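Local coordinates for conserved exported protein (Bacteroides fragilis, PDB 3CLW) that is of unknown function but probably hydrolyses O-glycosidic bonds, at residues A[473-476]-A[477-480]; A[387-390]-A[391-395]; A[336-339]-A[340-344]. One frame throughout, in Å; residues are numbered along the deposited sequence.

Contact 1: residues A[473-476]-A[477-480]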
ATOM      1  N   LEU A 473      17.890   6.668  -6.988  1.00 40.56           N
ATOM      2  CA  LEU A 473      18.403   5.315  -6.698  1.00 39.93           C
ATOM      3  C   LEU A 473      19.560   4.934  -7.625  1.00 39.63           C
ATOM      4  O   LEU A 473      19.487   3.993  -8.414  1.00 39.46           O
ATOM      5  CB  LEU A 473      17.275   4.270  -6.701  1.00 38.88           C
ATOM      6  CG  LEU A 473      17.561   2.955  -5.955  1.00 39.42           C
ATOM      7  CD1 LEU A 473      17.923   3.198  -4.484  1.00 38.62           C
ATOM      8  CD2 LEU A 473      16.365   2.044  -6.046  1.00 39.33           C
ATOM      9  N   ARG A 474      20.633   5.700  -7.514  1.00 40.59           N
ATOM     10  CA  ARG A 474      21.807   5.547  -8.371  1.00 41.01           C
ATOM     11  C   ARG A 474      22.748   4.550  -7.753  1.00 40.87           C
ATOM     12  O   ARG A 474      23.026   4.614  -6.557  1.00 40.51           O
ATOM     13  CB  ARG A 474      22.551   6.874  -8.496  1.00 41.38           C
ATOM     14  CG  ARG A 474      21.850   7.933  -9.281  1.00 44.68           C
ATOM     15  CD  ARG A 474      21.895   7.650 -10.766  1.00 47.83           C
ATOM     16  NE  ARG A 474      20.671   6.969 -11.168  1.00 51.14           N
ATOM     17  CZ  ARG A 474      20.346   6.693 -12.426  1.00 54.01           C
ATOM     18  NH1 ARG A 474      19.203   6.063 -12.671  1.00 53.15           N
ATOM     19  NH2 ARG A 474      21.155   7.055 -13.439  1.00 52.76           N
ATOM     20  N   TYR A 475      23.257   3.638  -8.565  1.00 41.33           N
ATOM     21  CA  TYR A 475      24.217   2.678  -8.082  1.00 42.27           C
ATOM     22  C   TYR A 475      25.572   3.366  -7.836  1.00 42.69           C
ATOM     23  O   TYR A 475      26.084   4.075  -8.714  1.00 42.33           O
ATOM     24  CB  TYR A 475      24.345   1.503  -9.056  1.00 42.64           C
ATOM     25  CG  TYR A 475      25.465   0.540  -8.713  1.00 42.54           C
ATOM     26  CD1 TYR A 475      25.518  -0.067  -7.460  1.00 40.91           C
ATOM     27  CD2 TYR A 475      26.464   0.238  -9.642  1.00 41.89           C
ATOM     28  CE1 TYR A 475      26.521  -0.948  -7.134  1.00 42.32           C
ATOM     29  CE2 TYR A 475      27.491  -0.651  -9.320  1.00 42.36           C
ATOM     30  CZ  TYR A 475      27.513  -1.240  -8.061  1.00 43.58           C
ATOM     31  OH  TYR A 475      28.513  -2.134  -7.703  1.00 44.50           O
ATOM     32  N   MET A 476      26.138   3.151  -6.646  1.00 42.68           N
ATOM     33  CA  MET A 476      27.348   3.857  -6.246  1.00 43.22           C
ATOM     34  C   MET A 476      28.584   2.962  -6.124  1.00 44.69           C
ATOM     35  O   MET A 476      29.587   3.365  -5.527  1.00 45.59           O
ATOM     36  CB  MET A 476      27.110   4.637  -4.946  1.00 42.37           C
ATOM     37  CG  MET A 476      25.973   5.671  -5.016  1.00 41.30           C
ATOM     38  SD  MET A 476      26.130   7.066  -6.176  1.00 33.75           S
ATOM     39  CE  MET A 476      27.425   7.989  -5.347  1.00 37.75           C
ATOM     40  N   GLY A 477      28.522   1.760  -6.696  1.00 45.61           N
ATOM     41  CA  GLY A 477      29.617   0.798  -6.624  1.00 47.01           C
ATOM     42  C   GLY A 477      29.714   0.047  -5.298  1.00 48.94           C
ATOM     43  O   GLY A 477      28.963   0.328  -4.347  1.00 48.62           O
ATOM     44  N   GLU A 478      30.646  -0.909  -5.227  1.00 50.08           N
ATOM     45  CA  GLU A 478      30.921  -1.605  -3.973  1.00 52.07           C
ATOM     46  C   GLU A 478      31.693  -0.692  -3.044  1.00 52.65           C
ATOM     47  O   GLU A 478      32.661  -0.052  -3.447  1.00 52.95           O
ATOM     48  CB  GLU A 478      31.676  -2.908  -4.203  1.00 52.21           C
ATOM     49  CG  GLU A 478      30.763  -4.056  -4.537  1.00 55.89           C
ATOM     50  CD  GLU A 478      31.486  -5.267  -5.102  1.00 60.90           C
ATOM     51  OE1 GLU A 478      32.488  -5.087  -5.834  1.00 62.33           O
ATOM     52  OE2 GLU A 478      31.034  -6.409  -4.828  1.00 62.84           O
ATOM     53  N   GLN A 479      31.241  -0.643  -1.797  1.00 53.78           N
ATOM     54  CA  GLN A 479      31.721   0.303  -0.811  1.00 54.96           C
ATOM     55  C   GLN A 479      32.235  -0.433   0.415  1.00 55.15           C
ATOM     56  O   GLN A 479      31.690  -1.471   0.775  1.00 55.37           O
ATOM     57  CB  GLN A 479      30.562   1.198  -0.403  1.00 55.60           C
ATOM     58  CG  GLN A 479      30.874   2.661  -0.359  1.00 57.97           C
ATOM     59  CD  GLN A 479      30.791   3.306  -1.712  1.00 60.30           C
ATOM     60  OE1 GLN A 479      29.901   4.112  -1.965  1.00 63.16           O
ATOM     61  NE2 GLN A 479      31.724   2.961  -2.599  1.00 62.74           N
ATOM     62  N   PRO A 480      33.305   0.087   1.057  1.00 55.58           N
ATOM     63  CA  PRO A 480      33.715  -0.560   2.312  1.00 55.30           C
ATOM     64  C   PRO A 480      32.662  -0.348   3.375  1.00 55.16           C
ATOM     65  O   PRO A 480      32.222   0.786   3.572  1.00 54.86           O
ATOM     66  CB  PRO A 480      35.014   0.171   2.692  1.00 55.44           C
ATOM     67  CG  PRO A 480      34.964   1.504   1.953  1.00 55.67           C
ATOM     68  CD  PRO A 480      34.186   1.221   0.682  1.00 55.72           C
TER
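Tyr-475 lays one face of its ring over the backbone of Gly-477, two residues further along the same strand. Its CG lies anti to the backbone N (chi1 172°), beside the carbonyl carbon, and this turns the ring along the chain. CG and CD1 pass near the amide of Gly-477, whose N sits 3.3 Å above the ring plane, over its centre. CE1 and CE2 come next, each near both N and CA of Gly-477. Tyr-475 CZ to Gly-477 CA is 3.3 Å. At the tip, Tyr-475 OH is also 3.3 Å from Gly-477 CA. It lies 3.5 Å from Glu-478 N, at an angle too poor for a hydrogen bond. Gly-477 has a positive phi of 78°, and its bare alpha carbon lies against the ring.

The strand forms a beta hairpin with strand 461-467. Leu-473 and Arg-474 both face Leu-466, a G1 beta bulge. The strand turns again between Met-476 and Gly-477, where the two short axes make an angle of 50°.

The Gln-479 side chain bends at chi2 and turns back. Gln-479 NE2 comes 3.6 Å from Met-476 O and gives a weak hydrogen bond to Glu-478 O. Glu-478 sends its carboxylate to Lys-461 in a salt bridge.

Contact 2: residues A[387-390]-A[391-395]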
ATOM      1  N   ILE A 387       5.048  11.056 -18.470  1.00 40.41           N
ATOM      2  CA  ILE A 387       5.406  10.358 -17.238  1.00 40.05           C
ATOM      3  C   ILE A 387       6.535  11.121 -16.503  1.00 40.19           C
ATOM      4  O   ILE A 387       7.576  11.430 -17.087  1.00 39.54           O
ATOM      5  CB  ILE A 387       5.839   8.909 -17.580  1.00 39.94           C
ATOM      6  CG1 ILE A 387       4.683   8.165 -18.237  1.00 38.84           C
ATOM      7  CG2 ILE A 387       6.349   8.168 -16.364  1.00 38.64           C
ATOM      8  CD1 ILE A 387       5.140   7.143 -19.237  1.00 37.77           C
ATOM      9  N   SER A 388       6.312  11.439 -15.229  1.00 39.78           N
ATOM     10  CA  SER A 388       7.357  12.049 -14.417  1.00 39.71           C
ATOM     11  C   SER A 388       7.522  11.245 -13.104  1.00 39.21           C
ATOM     12  O   SER A 388       6.571  11.100 -12.352  1.00 39.65           O
ATOM     13  CB  SER A 388       6.946  13.503 -14.164  1.00 39.93           C
ATOM     14  OG  SER A 388       7.831  14.172 -13.297  1.00 41.81           O
ATOM     15  N   THR A 389       8.701  10.697 -12.835  1.00 38.08           N
ATOM     16  CA  THR A 389       8.925   9.997 -11.562  1.00 37.64           C
ATOM     17  C   THR A 389       9.127  10.996 -10.426  1.00 37.74           C
ATOM     18  O   THR A 389       9.699  12.059 -10.639  1.00 37.25           O
ATOM     19  CB  THR A 389      10.122   8.999 -11.606  1.00 38.13           C
ATOM     20  OG1 THR A 389      11.355   9.711 -11.807  1.00 38.90           O
ATOM     21  CG2 THR A 389       9.924   7.992 -12.720  1.00 35.88           C
ATOM     22  N   THR A 390       8.600  10.689  -9.239  1.00 36.14           N
ATOM     23  CA  THR A 390       8.830  11.547  -8.106  1.00 35.31           C
ATOM     24  C   THR A 390       9.944  10.931  -7.276  1.00 35.03           C
ATOM     25  O   THR A 390      10.352   9.787  -7.519  1.00 35.70           O
ATOM     26  CB  THR A 390       7.556  11.740  -7.245  1.00 36.03           C
ATOM     27  OG1 THR A 390       7.236  10.506  -6.599  1.00 35.10           O
ATOM     28  CG2 THR A 390       6.378  12.212  -8.084  1.00 33.58           C
ATOM     29  N   LYS A 391      10.470  11.676  -6.313  1.00 34.49           N
ATOM     30  CA  LYS A 391      11.470  11.098  -5.415  1.00 34.73           C
ATOM     31  C   LYS A 391      10.861  10.010  -4.491  1.00 34.14           C
ATOM     32  O   LYS A 391      11.596   9.187  -3.912  1.00 34.82           O
ATOM     33  CB  LYS A 391      12.159  12.193  -4.602  1.00 34.50           C
ATOM     34  CG  LYS A 391      13.037  13.129  -5.469  1.00 36.35           C
ATOM     35  CD  LYS A 391      14.293  12.392  -5.939  1.00 37.66           C
ATOM     36  CE  LYS A 391      15.131  13.253  -6.877  1.00 38.19           C
ATOM     37  NZ  LYS A 391      16.382  12.514  -7.241  1.00 40.34           N
ATOM     38  N   MET A 392       9.530  10.044  -4.361  1.00 32.87           N
ATOM     39  CA  MET A 392       8.762   9.083  -3.609  1.00 30.92           C
ATOM     40  C   MET A 392       8.876   7.756  -4.316  1.00 32.57           C
ATOM     41  O   MET A 392       8.953   6.730  -3.665  1.00 33.14           O
ATOM     42  CB  MET A 392       7.293   9.517  -3.457  1.00 30.99           C
ATOM     43  CG  MET A 392       7.064  10.618  -2.370  1.00 30.27           C
ATOM     44  SD  MET A 392       5.481  11.465  -2.309  1.00 24.70           S
ATOM     45  CE  MET A 392       5.593  12.459  -3.823  1.00 27.87           C
ATOM     46  N   LEU A 393       8.927   7.759  -5.650  1.00 32.71           N
ATOM     47  CA  LEU A 393       9.093   6.490  -6.333  1.00 32.94           C
ATOM     48  C   LEU A 393      10.433   5.900  -5.933  1.00 33.15           C
ATOM     49  O   LEU A 393      10.525   4.741  -5.564  1.00 33.58           O
ATOM     50  CB  LEU A 393       8.975   6.631  -7.868  1.00 33.41           C
ATOM     51  CG  LEU A 393       8.990   5.316  -8.681  1.00 33.27           C
ATOM     52  CD1 LEU A 393       8.291   5.454 -10.030  1.00 33.81           C
ATOM     53  CD2 LEU A 393      10.413   4.844  -8.928  1.00 34.16           C
ATOM     54  N   TRP A 394      11.478   6.709  -6.012  1.00 32.90           N
ATOM     55  CA  TRP A 394      12.834   6.232  -5.755  1.00 32.85           C
ATOM     56  C   TRP A 394      13.118   5.849  -4.284  1.00 32.81           C
ATOM     57  O   TRP A 394      13.808   4.858  -4.000  1.00 33.40           O
ATOM     58  CB  TRP A 394      13.839   7.210  -6.380  1.00 31.42           C
ATOM     59  CG  TRP A 394      13.552   7.317  -7.860  1.00 32.59           C
ATOM     60  CD1 TRP A 394      13.052   8.414  -8.537  1.00 30.35           C
ATOM     61  CD2 TRP A 394      13.666   6.259  -8.839  1.00 29.87           C
ATOM     62  NE1 TRP A 394      12.908   8.094  -9.871  1.00 32.62           N
ATOM     63  CE2 TRP A 394      13.245   6.781 -10.071  1.00 29.31           C
ATOM     64  CE3 TRP A 394      14.079   4.909  -8.778  1.00 30.13           C
ATOM     65  CZ2 TRP A 394      13.248   6.019 -11.250  1.00 31.50           C
ATOM     66  CZ3 TRP A 394      14.059   4.156  -9.916  1.00 30.19           C
ATOM     67  CH2 TRP A 394      13.638   4.706 -11.151  1.00 32.03           C
ATOM     68  N   THR A 395      12.543   6.582  -3.351  1.00 33.54           N
ATOM     69  CA  THR A 395      12.752   6.248  -1.940  1.00 33.79           C
ATOM     70  C   THR A 395      11.985   4.982  -1.561  1.00 34.40           C
ATOM     71  O   THR A 395      12.465   4.205  -0.728  1.00 34.55           O
ATOM     72  CB  THR A 395      12.392   7.399  -0.984  1.00 33.73           C
ATOM     73  OG1 THR A 395      11.009   7.742  -1.131  1.00 32.28           O
ATOM     74  CG2 THR A 395      13.268   8.627  -1.274  1.00 34.02           C
TER
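Thr-389, the last residue of strand 386-389, receives the indole N-H of Trp-394 from the helix that follows. Trp-394 NE1 to Thr-389 OG1 is 3.0 Å, with an N-H...O angle of 159°. The hydroxyl oxygen lies at the ring edge, 12° out of the indole plane. Chi1 of 65° puts OG1 between the backbone N and the carbonyl carbon, where it meets the indole. The methyl takes another branch: Thr-389 CG2 packs on Leu-393 CD1 at 4.0 Å. The other methyl of Leu-393, CD2, lies over one face of the indole, 3.4 Å above its plane. One bond at the edge and one methyl on a face thus restrain the Trp-394 ring.

Thr-390 comes next, right before the helix. Its OG1 accepts weak bonds from Met-392 N at 3.2 Å and from Leu-393 N at 3.4 Å. Leu-393 N also gives a weak bond to Thr-390 O at 3.1 Å. The strongest partner of OG1 is Val-366 O, with Pro-367 O a second acceptor near the same proton. Met-392 passes across the threonine, with CB 3.3 Å from Thr-390 OG1. Lys-391 NZ hydrogen-bonds to Asn-472 OD1 and Thr-468 O in the hairpin loop. Thr-390 is thus a threonine N-cap, which starts helix 391-400 directly after edge strand 386-389 of a small three-stranded sheet.

Contact 3: residues A[336-339]-A[340-344]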
ATOM      1  N   LEU A 336      11.762  11.732   1.245  1.00 40.82           N
ATOM      2  CA  LEU A 336      12.225  11.384   2.591  1.00 40.82           C
ATOM      3  C   LEU A 336      11.096  11.323   3.621  1.00 40.19           C
ATOM      4  O   LEU A 336      11.149  10.499   4.511  1.00 40.64           O
ATOM      5  CB  LEU A 336      13.301  12.351   3.074  1.00 41.24           C
ATOM      6  CG  LEU A 336      14.637  12.401   2.338  1.00 43.16           C
ATOM      7  CD1 LEU A 336      15.288  13.740   2.619  1.00 44.02           C
ATOM      8  CD2 LEU A 336      15.558  11.260   2.729  1.00 44.86           C
ATOM      9  N   TYR A 337      10.077  12.175   3.497  1.00 39.95           N
ATOM     10  CA  TYR A 337       8.912  12.134   4.391  1.00 39.61           C
ATOM     11  C   TYR A 337       8.221  10.761   4.340  1.00 39.31           C
ATOM     12  O   TYR A 337       7.846  10.187   5.384  1.00 39.08           O
ATOM     13  CB  TYR A 337       7.942  13.234   3.996  1.00 40.08           C
ATOM     14  CG  TYR A 337       6.697  13.394   4.855  1.00 41.71           C
ATOM     15  CD1 TYR A 337       5.507  12.762   4.509  1.00 39.48           C
ATOM     16  CD2 TYR A 337       6.696  14.241   5.985  1.00 44.13           C
ATOM     17  CE1 TYR A 337       4.367  12.919   5.252  1.00 41.77           C
ATOM     18  CE2 TYR A 337       5.535  14.433   6.742  1.00 43.09           C
ATOM     19  CZ  TYR A 337       4.371  13.753   6.371  1.00 43.72           C
ATOM     20  OH  TYR A 337       3.206  13.916   7.096  1.00 43.94           O
ATOM     21  N   VAL A 338       8.082  10.230   3.125  1.00 38.29           N
ATOM     22  CA  VAL A 338       7.397   8.968   2.925  1.00 37.39           C
ATOM     23  C   VAL A 338       8.315   7.827   3.292  1.00 37.26           C
ATOM     24  O   VAL A 338       7.871   6.879   3.892  1.00 37.29           O
ATOM     25  CB  VAL A 338       6.846   8.805   1.487  1.00 37.33           C
ATOM     26  CG1 VAL A 338       6.153   7.475   1.326  1.00 36.66           C
ATOM     27  CG2 VAL A 338       5.870   9.914   1.153  1.00 35.78           C
ATOM     28  N   ALA A 339       9.597   7.919   2.943  1.00 37.30           N
ATOM     29  CA  ALA A 339      10.556   6.904   3.377  1.00 37.52           C
ATOM     30  C   ALA A 339      10.555   6.738   4.915  1.00 37.92           C
ATOM     31  O   ALA A 339      10.804   5.672   5.418  1.00 38.04           O
ATOM     32  CB  ALA A 339      11.935   7.209   2.872  1.00 36.94           C
ATOM     33  N   ARG A 340      10.288   7.815   5.639  1.00 38.78           N
ATOM     34  CA  ARG A 340      10.198   7.786   7.106  1.00 39.23           C
ATOM     35  C   ARG A 340       8.946   7.027   7.580  1.00 38.43           C
ATOM     36  O   ARG A 340       9.018   6.224   8.519  1.00 38.18           O
ATOM     37  CB  ARG A 340      10.186   9.219   7.666  1.00 39.67           C
ATOM     38  CG  ARG A 340       9.941   9.263   9.187  1.00 40.58           C
ATOM     39  CD  ARG A 340      10.268  10.617   9.782  1.00 38.79           C
ATOM     40  NE  ARG A 340       9.277  11.608   9.394  1.00 38.67           N
ATOM     41  CZ  ARG A 340       9.241  12.829   9.906  1.00 42.46           C
ATOM     42  NH1 ARG A 340      10.154  13.200  10.813  1.00 44.68           N
ATOM     43  NH2 ARG A 340       8.300  13.679   9.527  1.00 43.48           N
ATOM     44  N   ILE A 341       7.815   7.259   6.914  1.00 37.71           N
ATOM     45  CA  ILE A 341       6.649   6.438   7.166  1.00 37.46           C
ATOM     46  C   ILE A 341       6.991   4.968   6.959  1.00 37.92           C
ATOM     47  O   ILE A 341       6.668   4.132   7.821  1.00 37.94           O
ATOM     48  CB  ILE A 341       5.441   6.795   6.293  1.00 37.79           C
ATOM     49  CG1 ILE A 341       5.024   8.241   6.510  1.00 37.05           C
ATOM     50  CG2 ILE A 341       4.259   5.878   6.648  1.00 35.60           C
ATOM     51  CD1 ILE A 341       4.171   8.808   5.395  1.00 40.81           C
ATOM     52  N   ILE A 342       7.659   4.659   5.845  1.00 36.77           N
ATOM     53  CA  ILE A 342       7.975   3.272   5.544  1.00 36.53           C
ATOM     54  C   ILE A 342       8.824   2.639   6.652  1.00 37.41           C
ATOM     55  O   ILE A 342       8.479   1.555   7.169  1.00 36.60           O
ATOM     56  CB  ILE A 342       8.638   3.078   4.150  1.00 36.48           C
ATOM     57  CG1 ILE A 342       7.633   3.411   3.040  1.00 37.00           C
ATOM     58  CG2 ILE A 342       9.156   1.608   3.979  1.00 35.14           C
ATOM     59  CD1 ILE A 342       8.219   3.494   1.608  1.00 35.04           C
ATOM     60  N   HIS A 343       9.920   3.316   7.007  1.00 36.97           N
ATOM     61  CA  HIS A 343      10.828   2.796   8.011  1.00 38.00           C
ATOM     62  C   HIS A 343      10.131   2.484   9.346  1.00 38.59           C
ATOM     63  O   HIS A 343      10.344   1.434   9.933  1.00 39.59           O
ATOM     64  CB  HIS A 343      11.955   3.774   8.252  1.00 37.73           C
ATOM     65  CG  HIS A 343      12.792   3.425   9.439  1.00 38.12           C
ATOM     66  ND1 HIS A 343      13.868   2.570   9.362  1.00 39.06           N
ATOM     67  CD2 HIS A 343      12.696   3.795  10.735  1.00 37.58           C
ATOM     68  CE1 HIS A 343      14.404   2.438  10.561  1.00 38.62           C
ATOM     69  NE2 HIS A 343      13.704   3.165  11.409  1.00 38.46           N
ATOM     70  N   ASN A 344       9.305   3.413   9.813  1.00 39.49           N
ATOM     71  CA  ASN A 344       8.597   3.265  11.074  1.00 40.01           C
ATOM     72  C   ASN A 344       7.500   2.197  11.015  1.00 39.82           C
ATOM     73  O   ASN A 344       7.300   1.450  11.986  1.00 39.73           O
ATOM     74  CB  ASN A 344       8.073   4.628  11.544  1.00 40.09           C
ATOM     75  CG  ASN A 344       9.192   5.513  12.052  1.00 42.57           C
ATOM     76  OD1 ASN A 344       9.623   5.372  13.193  1.00 44.95           O
ATOM     77  ND2 ASN A 344       9.690   6.412  11.202  1.00 42.57           N
TER
HETATM   78  O   HOH W   1       6.737  11.297   8.136  1.00 38.18           O
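His-343 N donates to Ala-339 O at 3.0 Å, and Ile-342 N donates to Val-338 O, also at 3.0 Å. These are regular helix bonds. A weak one runs from Ile-341 N to Tyr-337 O. Asn-344 folds back on its own helix. Asn-344 ND2 donates to Arg-340 O at 2.8 Å, and Asn-344 N reaches that oxygen from the opposite face of the carbonyl plane. Two bonds therefore grip one carbonyl.

The strongest partner of the Arg-340 guanidinium is Glu-321, in a salt bridge through NH2, while NH1 reaches Ala-424 O. Tyr-337 OH goes to Glu-317. Water 1 joins the two side chains' residues. It accepts from Arg-340 NE at 2.9 Å and donates to Tyr-337 O at 3.2 Å. It also sits over one face of the Tyr-337 ring, 3.5 Å above the plane. The arginine chain runs extended and then bends at chi3 (72°), which brings the guanidinium back beside the tyrosine. Arg-340 NH2 is 3.9 Å from Tyr-337 CD2, and the two planes cross at 58°.

Packing fills the sides. Ile-341 CD1 touches Tyr-337 CE1 at 4.1 Å, and Val-338 CG1 lies near Ile-342 CD1. Val-338, Ala-339 and Ile-342 also meet helix 391-400.

Arg-340 is buried, yet its NE, NH1 and NH2 all have partners. The nearby carboxylate of Glu-321 probably stabilises its positive charge, and the water ties NE back to the carbonyl of Tyr-337 one turn earlier.

Along the chain contact 3 comes first, then contact 2, then contact 1. Contact 3 lies on helix 328-347 of the glycoside hydrolase family 30 region, which has a TIM-barrel fold. Contact 2 leads from strand 386-389 into helix 391-400, and contact 1 runs from the hairpin turn into strand 474-480. The centres of contacts 2 and 3 are about 14 Å apart. They touch where Met-392 and Thr-395 pack on Val-338 and Ala-339. Contacts 1 and 2 have centres about 19 Å apart and meet where Leu-473 packs on Trp-394. Contacts 1 and 3 do not touch; their nearest atoms are about 10 Å apart. Helix 391-400 thus links helix 328-347 to the beta hairpin near the C-terminus through packing.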